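Local coordinates for hypothetical protein PA2218 (Pseudomonas aeruginosa, PDB 2HDW) that is of unknown function but adopts the alpha/beta hydrolase fold and probably acts as a hydrolase, at residues P248-L252 / Y263-M268. Residues are numbered along the deposited sequence.
Sequences PYNEL and YHDYYM
Residues 248-252 run as an irregular loop past the last turn of helix 258-267. The loop is extended except at Asn250, whose phi/psi of 60/42° is left-handed. That kink turns the Asn250 side chain (chi1 m) toward the helix. The CA atoms of Asn250 and His264 lie 5.1 Å apart, the closest CA pair between the segments. No hydrogen bond joins the segments, and packing buries 329 Å², both sides summed.

Tyr263 meets the Asn250 side-chain amide through its CB. Its ring leads away into the interior, where its OH is hydrogen-bonded to the OH of Tyr204. His264 takes rotamer t. Leu252 CD1 sits over one face of the His264 ring in a CH-pi contact, 3.8 Å from the ring centroid. Asn250 O lies at the ring edge, 3.3 Å from His264 CD2, and has no hydrogen-bond partner. At the other edge of the ring from CD2, His264 ND1 donates to Asp265 OD1 at 3.2 Å. Tyr267 N closes a helical turn on Tyr263 O at 2.8 Å, and its ring flanks the Asn250 side chain. Met268 leaves helical geometry, though its N still reaches His264 O at 2.7 Å. Met268 CG lies 3.5 Å from Asn250 O, and Met268 CE approaches Glu251 OE2 at 3.9 Å.

This is local packing of a connecting loop on the C-terminal end of the helix that follows it, within the long insertion between strands 197-201 and 309-314 of an alpha/beta hydrolase fold.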
loop_
_atom_site.group_PDB
_atom_site.type_symbol
_atom_site.label_atom_id
_atom_site.label_comp_id
_atom_site.label_asym_id
_atom_site.label_seq_id
_atom_site.Cartn_x
_atom_site.Cartn_y
_atom_site.Cartn_z
ATOM N N PRO A 248 14.335 15.126 2.482
ATOM C CA PRO A 248 13.813 14.168 3.467
ATOM C C PRO A 248 12.319 14.338 3.739
ATOM O O PRO A 248 11.830 15.456 3.901
ATOM C CB PRO A 248 14.662 14.450 4.705
ATOM C CG PRO A 248 15.980 14.823 4.105
ATOM C CD PRO A 248 15.572 15.757 2.977
ATOM N N TYR A 249 11.611 13.214 3.803
ATOM C CA TYR A 249 10.169 13.194 4.032
ATOM C C TYR A 249 9.729 13.300 5.492
ATOM O O TYR A 249 10.370 12.757 6.398
ATOM C CB TYR A 249 9.577 11.912 3.434
ATOM C CG TYR A 249 9.258 11.980 1.954
ATOM C CD1 TYR A 249 10.025 12.751 1.079
ATOM C CD2 TYR A 249 8.185 11.261 1.427
ATOM C CE1 TYR A 249 9.724 12.805 -0.289
ATOM C CE2 TYR A 249 7.878 11.306 0.074
ATOM C CZ TYR A 249 8.649 12.078 -0.779
ATOM O OH TYR A 249 8.329 12.112 -2.117
ATOM N N ASN A 250 8.614 13.994 5.692
ATOM C CA ASN A 250 8.003 14.187 7.002
ATOM C C ASN A 250 8.832 14.879 8.078
ATOM O O ASN A 250 8.825 14.476 9.243
ATOM C CB ASN A 250 7.480 12.847 7.522
ATOM C CG ASN A 250 6.320 12.325 6.694
ATOM O OD1 ASN A 250 6.360 11.211 6.168
ATOM N ND2 ASN A 250 5.278 13.140 6.566
ATOM N N GLU A 251 9.547 15.927 7.686
ATOM C CA GLU A 251 10.331 16.701 8.637
ATOM C C GLU A 251 9.552 18.002 8.796
ATOM O O GLU A 251 9.265 18.682 7.813
ATOM C CB GLU A 251 11.738 16.967 8.096
ATOM C CG GLU A 251 12.493 15.690 7.746
ATOM C CD GLU A 251 13.996 15.807 7.944
ATOM O OE1 GLU A 251 14.602 16.773 7.423
ATOM O OE2 GLU A 251 14.569 14.919 8.619
ATOM N N LEU A 252 9.194 18.336 10.030
ATOM C CA LEU A 252 8.413 19.540 10.278
ATOM C C LEU A 252 9.258 20.806 10.411
ATOM O O LEU A 252 10.276 20.820 11.096
ATOM C CB LEU A 252 7.551 19.337 11.523
ATOM C CG LEU A 252 6.622 18.116 11.452
ATOM C CD1 LEU A 252 5.927 17.927 12.787
ATOM C CD2 LEU A 252 5.601 18.303 10.335
ATOM N N TYR A 263 1.309 12.730 10.126
ATOM C CA TYR A 263 2.228 11.856 9.402
ATOM C C TYR A 263 3.578 11.800 10.103
ATOM O O TYR A 263 4.172 10.733 10.247
ATOM C CB TYR A 263 2.431 12.340 7.964
ATOM C CG TYR A 263 1.379 11.877 6.979
ATOM C CD1 TYR A 263 0.953 10.549 6.954
ATOM C CD2 TYR A 263 0.860 12.749 6.024
ATOM C CE1 TYR A 263 0.036 10.099 5.994
ATOM C CE2 TYR A 263 -0.054 12.311 5.057
ATOM C CZ TYR A 263 -0.460 10.986 5.050
ATOM O OH TYR A 263 -1.348 10.548 4.091
ATOM N N HIS A 264 4.067 12.961 10.526
ATOM C CA HIS A 264 5.340 13.026 11.230
ATOM C C HIS A 264 5.274 12.221 12.524
ATOM O O HIS A 264 6.177 11.445 12.829
ATOM C CB HIS A 264 5.702 14.476 11.568
ATOM C CG HIS A 264 6.812 14.596 12.565
ATOM N ND1 HIS A 264 6.635 14.347 13.910
ATOM C CD2 HIS A 264 8.125 14.886 12.408
ATOM C CE1 HIS A 264 7.790 14.476 14.537
ATOM N NE2 HIS A 264 8.711 14.803 13.649
ATOM N N ASP A 265 4.202 12.408 13.285
ATOM C CA ASP A 265 4.058 11.699 14.551
ATOM C C ASP A 265 4.045 10.190 14.384
ATOM O O ASP A 265 4.350 9.453 15.317
ATOM C CB ASP A 265 2.796 12.156 15.274
ATOM C CG ASP A 265 2.901 13.586 15.760
ATOM O OD1 ASP A 265 4.030 14.122 15.790
ATOM O OD2 ASP A 265 1.864 14.172 16.115
ATOM N N TYR A 266 3.692 9.725 13.193
ATOM C CA TYR A 266 3.678 8.291 12.948
ATOM C C TYR A 266 5.020 7.821 12.390
ATOM O O TYR A 266 5.682 6.947 12.960
ATOM C CB TYR A 266 2.575 7.922 11.953
ATOM C CG TYR A 266 2.591 6.454 11.592
ATOM C CD1 TYR A 266 2.123 5.489 12.487
ATOM C CD2 TYR A 266 3.139 6.020 10.386
ATOM C CE1 TYR A 266 2.204 4.127 12.190
ATOM C CE2 TYR A 266 3.231 4.664 10.080
ATOM C CZ TYR A 266 2.763 3.726 10.985
ATOM O OH TYR A 266 2.867 2.387 10.686
ATOM N N TYR A 267 5.414 8.422 11.270
ATOM C CA TYR A 267 6.644 8.058 10.573
ATOM C C TYR A 267 7.961 8.499 11.201
ATOM O O TYR A 267 9.002 7.902 10.930
ATOM C CB TYR A 267 6.597 8.587 9.134
ATOM C CG TYR A 267 5.632 7.866 8.217
ATOM C CD1 TYR A 267 5.848 6.537 7.848
ATOM C CD2 TYR A 267 4.509 8.521 7.700
ATOM C CE1 TYR A 267 4.969 5.873 6.983
ATOM C CE2 TYR A 267 3.624 7.868 6.837
ATOM C CZ TYR A 267 3.861 6.545 6.484
ATOM O OH TYR A 267 2.982 5.893 5.640
ATOM N N MET A 268 7.936 9.528 12.037
ATOM C CA MET A 268 9.186 10.007 12.615
ATOM C C MET A 268 9.295 9.988 14.138
ATOM O O MET A 268 9.992 10.807 14.736
ATOM C CB MET A 268 9.495 11.402 12.065
ATOM C CG MET A 268 9.857 11.391 10.569
ATOM S SD MET A 268 11.402 10.530 10.225
ATOM C CE MET A 268 12.553 11.954 10.240
#